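PDB 2E85: hydrogenase 3 maturation protease from Escherichia coli, which cleaves a 32-residue peptide from the C-terminus of the precursor of HycE, the large subunit of hydrogenase 3. Local coordinates for residues B[16-21]-B[129-134]; B[26-31]-B[137-142]; B[35-40]-B[60-65]. The protein carries 1 engineered substitution. All coordinates share one frame; numbering follows the deposited sequence.

Interaction 1: residues B[16-21]-B[129-134]. With CA (calcium ion), chain F.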
loop_
_atom_site.group_PDB
_atom_site.type_symbol
_atom_site.label_atom_id
_atom_site.label_comp_id
_atom_site.label_asym_id
_atom_site.label_seq_id
_atom_site.Cartn_x
_atom_site.Cartn_y
_atom_site.Cartn_z
ATOM N N MET B 16 -6.712 -21.216 -2.663
ATOM C CA MET B 16 -7.330 -20.642 -3.864
ATOM C C MET B 16 -6.790 -21.251 -5.167
ATOM O O MET B 16 -6.555 -20.539 -6.157
ATOM C CB MET B 16 -7.250 -19.114 -3.838
ATOM C CG MET B 16 -8.151 -18.445 -2.775
ATOM S SD MET B 16 -9.964 -18.579 -3.081
ATOM C CE MET B 16 -10.168 -17.416 -4.357
ATOM N N GLY B 17 -6.607 -22.573 -5.153
ATOM C CA GLY B 17 -6.207 -23.314 -6.364
ATOM C C GLY B 17 -4.853 -22.863 -6.893
ATOM O O GLY B 17 -3.852 -22.878 -6.157
ATOM N N ASP B 18 -4.806 -22.498 -8.174
ATOM C CA ASP B 18 -3.544 -22.082 -8.776
ATOM C C ASP B 18 -2.966 -20.806 -8.155
ATOM O O ASP B 18 -1.772 -20.551 -8.325
ATOM C CB ASP B 18 -3.666 -21.930 -10.301
ATOM C CG ASP B 18 -3.757 -23.267 -11.029
ATOM O OD1 ASP B 18 -3.275 -24.284 -10.475
ATOM O OD2 ASP B 18 -4.318 -23.276 -12.171
ATOM N N ASP B 19 -3.787 -20.032 -7.435
ATOM C CA ASP B 19 -3.236 -18.904 -6.651
ATOM C C ASP B 19 -2.242 -19.352 -5.576
ATOM O O ASP B 19 -1.567 -18.499 -4.953
ATOM C CB ASP B 19 -4.333 -18.059 -6.006
ATOM C CG ASP B 19 -3.805 -16.705 -5.582
ATOM O OD1 ASP B 19 -3.112 -16.098 -6.426
ATOM O OD2 ASP B 19 -4.009 -16.289 -4.423
ATOM N N GLY B 20 -2.163 -20.666 -5.344
ATOM C CA GLY B 20 -1.206 -21.251 -4.395
ATOM C C GLY B 20 0.236 -21.321 -4.877
ATOM O O GLY B 20 1.092 -21.845 -4.175
ATOM N N ALA B 21 0.508 -20.786 -6.069
ATOM C CA ALA B 21 1.831 -20.968 -6.669
ATOM C C ALA B 21 2.911 -20.400 -5.741
ATOM O O ALA B 21 3.958 -21.034 -5.514
ATOM C CB ALA B 21 1.887 -20.318 -8.010
ATOM N N GLN B 129 -1.494 -28.986 -13.124
ATOM C CA GLN B 129 -0.132 -29.429 -13.419
ATOM C C GLN B 129 0.788 -28.349 -14.018
ATOM O O GLN B 129 1.960 -28.283 -13.623
ATOM C CB GLN B 129 -0.156 -30.671 -14.307
ATOM C CG GLN B 129 1.167 -31.405 -14.417
ATOM C CD GLN B 129 1.651 -31.926 -13.089
ATOM O OE1 GLN B 129 0.948 -32.670 -12.390
ATOM N NE2 GLN B 129 2.865 -31.558 -12.738
ATOM N N PRO B 130 0.313 -27.574 -15.009
ATOM C CA PRO B 130 1.182 -26.526 -15.576
ATOM C C PRO B 130 1.694 -25.522 -14.554
ATOM O O PRO B 130 2.826 -25.026 -14.684
ATOM C CB PRO B 130 0.274 -25.864 -16.604
ATOM C CG PRO B 130 -0.527 -26.986 -17.099
ATOM C CD PRO B 130 -0.931 -27.654 -15.797
ATOM N N ILE B 131 0.906 -25.276 -13.511
ATOM C CA ILE B 131 1.337 -24.340 -12.481
ATOM C C ILE B 131 2.358 -25.019 -11.556
ATOM O O ILE B 131 3.335 -24.410 -11.157
ATOM C CB ILE B 131 0.077 -23.772 -11.743
ATOM C CG1 ILE B 131 -0.556 -22.680 -12.620
ATOM C CG2 ILE B 131 0.450 -23.205 -10.374
ATOM C CD1 ILE B 131 -1.319 -23.198 -13.837
ATOM N N LYS B 132 2.160 -26.291 -11.271
ATOM C CA LYS B 132 3.112 -27.052 -10.455
ATOM C C LYS B 132 4.454 -27.080 -11.132
ATOM O O LYS B 132 5.480 -26.853 -10.481
ATOM C CB LYS B 132 2.622 -28.479 -10.203
ATOM C CG LYS B 132 1.399 -28.543 -9.278
ATOM C CD LYS B 132 0.988 -30.004 -9.122
ATOM C CE LYS B 132 -0.348 -30.154 -8.471
ATOM N NZ LYS B 132 -0.526 -31.587 -8.098
ATOM N N ASP B 133 4.437 -27.376 -12.437
ATOM C CA ASP B 133 5.633 -27.338 -13.302
ATOM C C ASP B 133 6.313 -25.947 -13.322
ATOM O O ASP B 133 7.550 -25.850 -13.295
ATOM C CB ASP B 133 5.268 -27.740 -14.744
ATOM C CG ASP B 133 4.828 -29.196 -14.875
ATOM O OD1 ASP B 133 5.049 -30.013 -13.956
ATOM O OD2 ASP B 133 4.256 -29.522 -15.932
ATOM N N ALA B 134 5.516 -24.869 -13.390
ATOM C CA ALA B 134 6.066 -23.506 -13.444
ATOM C C ALA B 134 6.766 -23.231 -12.127
ATOM O O ALA B 134 7.828 -22.598 -12.102
ATOM C CB ALA B 134 4.921 -22.466 -13.672
HETATM CA CA CA F . -1.940 -14.091 -6.686
HETATM O O HOH W 1 -2.136 -11.728 -7.126
HETATM O O HOH W 2 -2.078 -12.433 -4.901
HETATM O O HOH W 3 -3.969 -13.595 -7.520
#
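D18 is where segment 16-21 first meets helix 129-134: its CA lies 6.5 Å from the CA of I131, the shortest such separation between the two segments, and the two side chains cross at about a right angle. The CG1-CD1 arm of the isoleucine does the touching. I131 CG1 sits 3.6 Å from D18 CG and is equally far from both carboxylate oxygens, which places it above the plane of that group, and I131 CD1 comes within 3.4 Å of D18 OD2. The encounter is thus a buried carboxylate roofed by hydrocarbon. Its polar needs are met by backbone amides beyond the two segments, since OD1 accepts from T128 N and OD2 from both D119 N and I120 N; three bonds spread over both oxygens leave the group little scope to turn. D19, next in sequence, points away from the helix. Its CG is anti to the backbone N (chi1 -162°), and its OD1 binds a calcium ion at 2.3 Å; three waters, D65 OD1 and A66 O complete the metal's ligands. D19 probably binds nickel in the working enzyme, as in related proteases. Residues 18-20 form a short 3-10 turn in the loop between strand 6-11 and helix 21-31, a strand-to-helix connection of the alpha/beta fold that carries a metal ligand. The turn is evidenced by the bonds D19 N to M16 O, G20 N to G17 O and A21 N to D18 O. At G20 a CB would be crowded by G17 O, which suits glycine there. A21 then opens the helix and directs its CB toward the partner helix, reaching I131 CG2 at 4.0 Å, the branch that is anti to the isoleucine's backbone N. The same methyl of A21 also touches I116 on strand 111-116.

Interaction 2: residues B[26-31]-B[137-142]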
loop_
_atom_site.group_PDB
_atom_site.type_symbol
_atom_site.label_atom_id
_atom_site.label_comp_id
_atom_site.label_asym_id
_atom_site.label_seq_id
_atom_site.Cartn_x
_atom_site.Cartn_y
_atom_site.Cartn_z
ATOM N N ALA B 26 7.427 -21.282 -1.635
ATOM C CA ALA B 26 7.914 -21.127 -0.263
ATOM C C ALA B 26 8.074 -22.500 0.408
ATOM O O ALA B 26 9.057 -22.742 1.086
ATOM C CB ALA B 26 6.978 -20.216 0.519
ATOM N N GLU B 27 7.128 -23.400 0.181
ATOM C CA GLU B 27 7.234 -24.761 0.719
ATOM C C GLU B 27 8.462 -25.518 0.192
ATOM O O GLU B 27 9.175 -26.194 0.968
ATOM C CB GLU B 27 5.968 -25.553 0.415
ATOM C CG GLU B 27 6.066 -26.956 0.990
ATOM C CD GLU B 27 4.737 -27.633 1.189
ATOM O OE1 GLU B 27 4.751 -28.865 1.442
ATOM O OE2 GLU B 27 3.692 -26.957 1.089
ATOM N N LYS B 28 8.699 -25.409 -1.118
ATOM C CA LYS B 28 9.841 -26.061 -1.751
ATOM C C LYS B 28 11.149 -25.537 -1.185
ATOM O O LYS B 28 12.046 -26.309 -0.886
ATOM C CB LYS B 28 9.814 -25.853 -3.262
ATOM C CG LYS B 28 8.713 -26.626 -3.962
ATOM C CD LYS B 28 8.808 -26.349 -5.464
ATOM C CE LYS B 28 7.815 -27.145 -6.259
ATOM N NZ LYS B 28 8.195 -28.555 -6.412
ATOM N N CYS B 29 11.245 -24.219 -1.045
ATOM C CA CYS B 29 12.448 -23.600 -0.506
ATOM C C CYS B 29 12.696 -23.992 0.945
ATOM O O CYS B 29 13.845 -24.117 1.357
ATOM C CB CYS B 29 12.373 -22.080 -0.630
ATOM S SG CYS B 29 12.386 -21.490 -2.335
ATOM N N ALA B 30 11.627 -24.154 1.714
ATOM C CA ALA B 30 11.767 -24.510 3.133
ATOM C C ALA B 30 12.327 -25.928 3.250
ATOM O O ALA B 30 13.163 -26.213 4.123
ATOM C CB ALA B 30 10.434 -24.390 3.851
ATOM N N ALA B 31 11.887 -26.802 2.349
ATOM C CA ALA B 31 12.281 -28.201 2.353
ATOM C C ALA B 31 13.688 -28.413 1.795
ATOM O O ALA B 31 14.427 -29.326 2.231
ATOM C CB ALA B 31 11.265 -29.028 1.575
ATOM N N THR B 137 9.994 -24.828 -12.178
ATOM C CA THR B 137 10.896 -24.120 -13.075
ATOM C C THR B 137 11.556 -22.923 -12.369
ATOM O O THR B 137 12.765 -22.738 -12.434
ATOM C CB THR B 137 10.175 -23.685 -14.387
ATOM O OG1 THR B 137 9.695 -24.855 -15.056
ATOM C CG2 THR B 137 11.136 -22.955 -15.314
ATOM N N VAL B 138 10.759 -22.136 -11.666
ATOM C CA VAL B 138 11.251 -20.957 -10.981
ATOM C C VAL B 138 12.199 -21.407 -9.851
ATOM O O VAL B 138 13.262 -20.845 -9.660
ATOM C CB VAL B 138 10.074 -20.074 -10.465
ATOM C CG1 VAL B 138 10.603 -18.929 -9.646
ATOM C CG2 VAL B 138 9.265 -19.498 -11.651
ATOM N N TYR B 139 11.807 -22.457 -9.148
ATOM C CA TYR B 139 12.580 -22.964 -8.014
ATOM C C TYR B 139 13.976 -23.365 -8.454
ATOM O O TYR B 139 14.940 -23.057 -7.779
ATOM C CB TYR B 139 11.840 -24.135 -7.360
ATOM C CG TYR B 139 12.642 -24.931 -6.368
ATOM C CD1 TYR B 139 12.882 -24.437 -5.072
ATOM C CD2 TYR B 139 13.143 -26.189 -6.713
ATOM C CE1 TYR B 139 13.603 -25.174 -4.155
ATOM C CE2 TYR B 139 13.885 -26.917 -5.830
ATOM C CZ TYR B 139 14.105 -26.412 -4.546
ATOM O OH TYR B 139 14.837 -27.144 -3.642
ATOM N N GLN B 140 14.059 -24.000 -9.620
ATOM C CA GLN B 140 15.323 -24.479 -10.156
ATOM C C GLN B 140 16.186 -23.355 -10.702
ATOM O O GLN B 140 17.358 -23.569 -11.014
ATOM C CB GLN B 140 15.067 -25.543 -11.219
ATOM C CG GLN B 140 14.500 -26.809 -10.592
ATOM C CD GLN B 140 15.488 -27.620 -9.728
ATOM O OE1 GLN B 140 16.692 -27.353 -9.698
ATOM N NE2 GLN B 140 14.969 -28.640 -9.047
ATOM N N ARG B 141 15.626 -22.160 -10.819
ATOM C CA ARG B 141 16.459 -21.047 -11.273
ATOM C C ARG B 141 16.946 -20.194 -10.129
ATOM O O ARG B 141 17.744 -19.296 -10.338
ATOM C CB ARG B 141 15.761 -20.216 -12.341
ATOM C CG ARG B 141 15.527 -21.108 -13.553
ATOM C CD ARG B 141 15.744 -20.493 -14.874
ATOM N NE ARG B 141 14.971 -21.286 -15.804
ATOM C CZ ARG B 141 14.333 -20.787 -16.843
ATOM N NH1 ARG B 141 14.452 -19.489 -17.106
ATOM N NH2 ARG B 141 13.608 -21.587 -17.625
ATOM N N LEU B 142 16.459 -20.469 -8.918
ATOM C CA LEU B 142 16.839 -19.630 -7.751
ATOM C C LEU B 142 18.341 -19.686 -7.443
ATOM O O LEU B 142 18.955 -18.685 -7.073
ATOM C CB LEU B 142 16.027 -20.003 -6.507
ATOM C CG LEU B 142 14.544 -19.687 -6.496
ATOM C CD1 LEU B 142 13.869 -20.233 -5.239
ATOM C CD2 LEU B 142 14.247 -18.164 -6.640
#
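K28 and Y139 mark the closest backbone approach of the two helical segments, with their CA atoms 7.5 Å apart. Y139 fills that gap. With chi1 at 168° the tyrosine is stretched out from its backbone, which carries the ring toward helix 21-31. K28 CB lies over one face in a CH-pi contact, 4.2 Å from the ring centroid and 26° off the normal, while Y139 CE1 reaches K28 O at 3.8 Å. C29 instead meets the ring edge-on: its SG is 5.3 Å from the Y139 centroid and 90° off the normal, a sulfur-aromatic contact. The same sulfur packs at 3.5 Å against L142 CD1. Both polar ends look past these partners, K28 NZ to a salt bridge with E136 and Y139 OH to a hydrogen bond with A32 O. Replacing Y139 by an alanine is likely to open a gap between the helices, leaving K28 CB without its ring face and A32 O without the hydroxyl. The chemistry implies a largely apolar interface of ring, methylene, sulfur and methyl, flanked by a salt bridge between the same two helices and a hydroxyl bond to the residue just after helix 21-31.

Interaction 3: residues B[35-40]-B[60-65]. With CA (calcium ion), chain F.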
loop_
_atom_site.group_PDB
_atom_site.type_symbol
_atom_site.label_atom_id
_atom_site.label_comp_id
_atom_site.label_asym_id
_atom_site.label_seq_id
_atom_site.Cartn_x
_atom_site.Cartn_y
_atom_site.Cartn_z
ATOM N N GLY B 35 20.008 -21.193 -3.425
ATOM C CA GLY B 35 20.625 -19.868 -3.472
ATOM C C GLY B 35 20.761 -19.243 -2.104
ATOM O O GLY B 35 20.815 -19.955 -1.081
ATOM N N ASN B 36 20.840 -17.910 -2.075
ATOM C CA ASN B 36 21.053 -17.196 -0.811
ATOM C C ASN B 36 19.777 -16.516 -0.329
ATOM O O ASN B 36 19.807 -15.708 0.578
ATOM C CB ASN B 36 22.190 -16.161 -0.956
ATOM C CG ASN B 36 23.531 -16.808 -1.266
ATOM O OD1 ASN B 36 24.248 -16.386 -2.193
ATOM N ND2 ASN B 36 23.875 -17.835 -0.516
ATOM N N TRP B 37 18.643 -16.883 -0.915
ATOM C CA TRP B 37 17.388 -16.155 -0.675
ATOM C C TRP B 37 16.871 -16.351 0.748
ATOM O O TRP B 37 16.793 -17.484 1.237
ATOM C CB TRP B 37 16.308 -16.633 -1.660
ATOM C CG TRP B 37 16.727 -16.469 -3.130
ATOM C CD1 TRP B 37 17.351 -17.412 -3.920
ATOM C CD2 TRP B 37 16.559 -15.306 -3.950
ATOM N NE1 TRP B 37 17.588 -16.895 -5.170
ATOM C CE2 TRP B 37 17.111 -15.611 -5.224
ATOM C CE3 TRP B 37 16.007 -14.027 -3.735
ATOM C CZ2 TRP B 37 17.111 -14.681 -6.298
ATOM C CZ3 TRP B 37 16.015 -13.107 -4.788
ATOM C CH2 TRP B 37 16.551 -13.441 -6.048
ATOM N N VAL B 38 16.506 -15.244 1.385
ATOM C CA VAL B 38 15.611 -15.278 2.543
ATOM C C VAL B 38 14.183 -15.278 1.993
ATOM O O VAL B 38 13.795 -14.359 1.284
ATOM C CB VAL B 38 15.843 -14.077 3.503
ATOM C CG1 VAL B 38 14.874 -14.144 4.676
ATOM C CG2 VAL B 38 17.239 -14.077 4.008
ATOM N N VAL B 39 13.409 -16.306 2.336
ATOM C CA VAL B 39 12.117 -16.517 1.676
ATOM C C VAL B 39 10.982 -16.131 2.617
ATOM O O VAL B 39 10.826 -16.721 3.703
ATOM C CB VAL B 39 11.965 -17.978 1.183
ATOM C CG1 VAL B 39 10.592 -18.173 0.504
ATOM C CG2 VAL B 39 13.116 -18.332 0.236
ATOM N N ILE B 40 10.189 -15.146 2.213
ATOM C CA ILE B 40 9.027 -14.710 3.007
ATOM C C ILE B 40 7.772 -15.366 2.426
ATOM O O ILE B 40 7.466 -15.185 1.271
ATOM C CB ILE B 40 8.879 -13.182 3.000
ATOM C CG1 ILE B 40 10.053 -12.548 3.760
ATOM C CG2 ILE B 40 7.572 -12.766 3.664
ATOM C CD1 ILE B 40 11.410 -12.637 3.079
ATOM N N ARG B 60 18.654 -7.261 -3.330
ATOM C CA ARG B 60 17.830 -7.724 -4.434
ATOM C C ARG B 60 16.581 -8.381 -3.876
ATOM O O ARG B 60 16.654 -9.159 -2.937
ATOM C CB ARG B 60 18.601 -8.723 -5.302
ATOM C CG ARG B 60 17.767 -9.502 -6.322
ATOM C CD ARG B 60 18.661 -10.175 -7.328
ATOM N NE ARG B 60 19.483 -11.237 -6.738
ATOM C CZ ARG B 60 20.326 -11.999 -7.432
ATOM N NH1 ARG B 60 20.464 -11.825 -8.744
ATOM N NH2 ARG B 60 21.013 -12.946 -6.819
ATOM N N LEU B 61 15.434 -8.020 -4.446
ATOM C CA LEU B 61 14.153 -8.567 -4.035
ATOM C C LEU B 61 13.443 -9.184 -5.263
ATOM O O LEU B 61 13.233 -8.493 -6.268
ATOM C CB LEU B 61 13.276 -7.471 -3.472
ATOM C CG LEU B 61 11.829 -7.906 -3.155
ATOM C CD1 LEU B 61 11.754 -8.870 -2.010
ATOM C CD2 LEU B 61 10.968 -6.682 -2.904
ATOM N N LEU B 62 13.069 -10.461 -5.145
ATOM C CA LEU B 62 12.281 -11.174 -6.151
ATOM C C LEU B 62 10.895 -11.420 -5.559
ATOM O O LEU B 62 10.783 -11.952 -4.458
ATOM C CB LEU B 62 12.922 -12.531 -6.478
ATOM C CG LEU B 62 12.198 -13.462 -7.451
ATOM C CD1 LEU B 62 11.837 -12.829 -8.823
ATOM C CD2 LEU B 62 12.980 -14.733 -7.668
ATOM N N ILE B 63 9.869 -11.082 -6.322
ATOM C CA ILE B 63 8.488 -11.310 -5.890
ATOM C C ILE B 63 7.882 -12.282 -6.865
ATOM O O ILE B 63 7.978 -12.066 -8.078
ATOM C CB ILE B 63 7.685 -9.995 -5.932
ATOM C CG1 ILE B 63 8.338 -8.964 -5.015
ATOM C CG2 ILE B 63 6.225 -10.220 -5.528
ATOM C CD1 ILE B 63 7.885 -7.522 -5.240
ATOM N N VAL B 64 7.281 -13.352 -6.346
ATOM C CA VAL B 64 6.668 -14.376 -7.186
ATOM C C VAL B 64 5.189 -14.492 -6.813
ATOM O O VAL B 64 4.852 -14.690 -5.640
ATOM C CB VAL B 64 7.342 -15.757 -6.986
ATOM C CG1 VAL B 64 6.504 -16.891 -7.648
ATOM C CG2 VAL B 64 8.835 -15.727 -7.463
ATOM N N ASP B 65 4.320 -14.398 -7.819
ATOM C CA ASP B 65 2.883 -14.373 -7.573
ATOM C C ASP B 65 2.166 -14.956 -8.777
ATOM O O ASP B 65 2.520 -14.653 -9.906
ATOM C CB ASP B 65 2.437 -12.917 -7.368
ATOM C CG ASP B 65 0.983 -12.792 -6.866
ATOM O OD1 ASP B 65 0.346 -13.800 -6.541
ATOM O OD2 ASP B 65 0.492 -11.649 -6.747
HETATM CA CA CA F . -1.940 -14.091 -6.686
HETATM O O HOH W 1 -2.136 -11.728 -7.126
HETATM O O HOH W 2 -2.078 -12.433 -4.901
HETATM O O HOH W 3 -3.969 -13.595 -7.520
#
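W37 reaches R60 and L62 with the far end of its indole, the six-membered ring. W37 CZ3 touches L62 CB at 3.6 Å, and W37 CH2 approaches R60 NE at 3.7 Å. The leucine comes over a face of the indole, with its CD2 4.1 Å above the plane and offset toward the rim. The guanidinium and indole planes are 21° apart, and W37 CZ2 lies over one face of the guanidinium. A bend in the R60 chain at chi3 (67°) brings the guanidinium to this position. Beyond this first shell, hydrogen bonds and charge fix both flat groups. W37 NE1 is hydrogen-bonded to L142 O, R60 NE forms a salt bridge with D6, and R60 NH1 bonds to W145 O. The buried L62 side chain is backed by L142, W145 and I112.

At the opposite end of segment 60-65, D65 OD1 binds the calcium ion at 2.3 Å, and its OD2 accepts from water 1 at 2.7 Å; D65 is probably also a nickel ligand, as in relatives.

The nearest CA atoms, those of W37 and L61, are 8.9 Å apart, because strand 6-11 runs between strands 38-43 and 60-66 and is parallel to both. The contact is therefore made past a strand of the central sheet, with W37 and R60 both meeting D6 of that strand. Strand 38-43 is an edge strand of the sheet within this chain, and helix 50-56 packs on it through V38 and I40, while strand 111-116 flanks strand 60-66 on the side away from strand 6-11.

Interactions 1 and 2 are buried and share helix 129-141, whose earlier turns face the 3-10 loop and whose later turns face helix 21-31; interaction 3 is only partly buried and ties the lead-in to strand 38-43 to strand 60-66. Chemistry follows place: an aspartate under aliphatic carbon in the first, ring, sulfur and methyl contacts in the second, and an indole against guanidinium and leucine in the third. Interactions 2 and 3 adjoin directly, with L142 CD2 3.8 Å from L62 CD2 and C29 CB 3.9 Å from V39 CG2. Interactions 1 and 3, with centres about 18 Å apart, meet through one calcium ion, bound by D19 and D65.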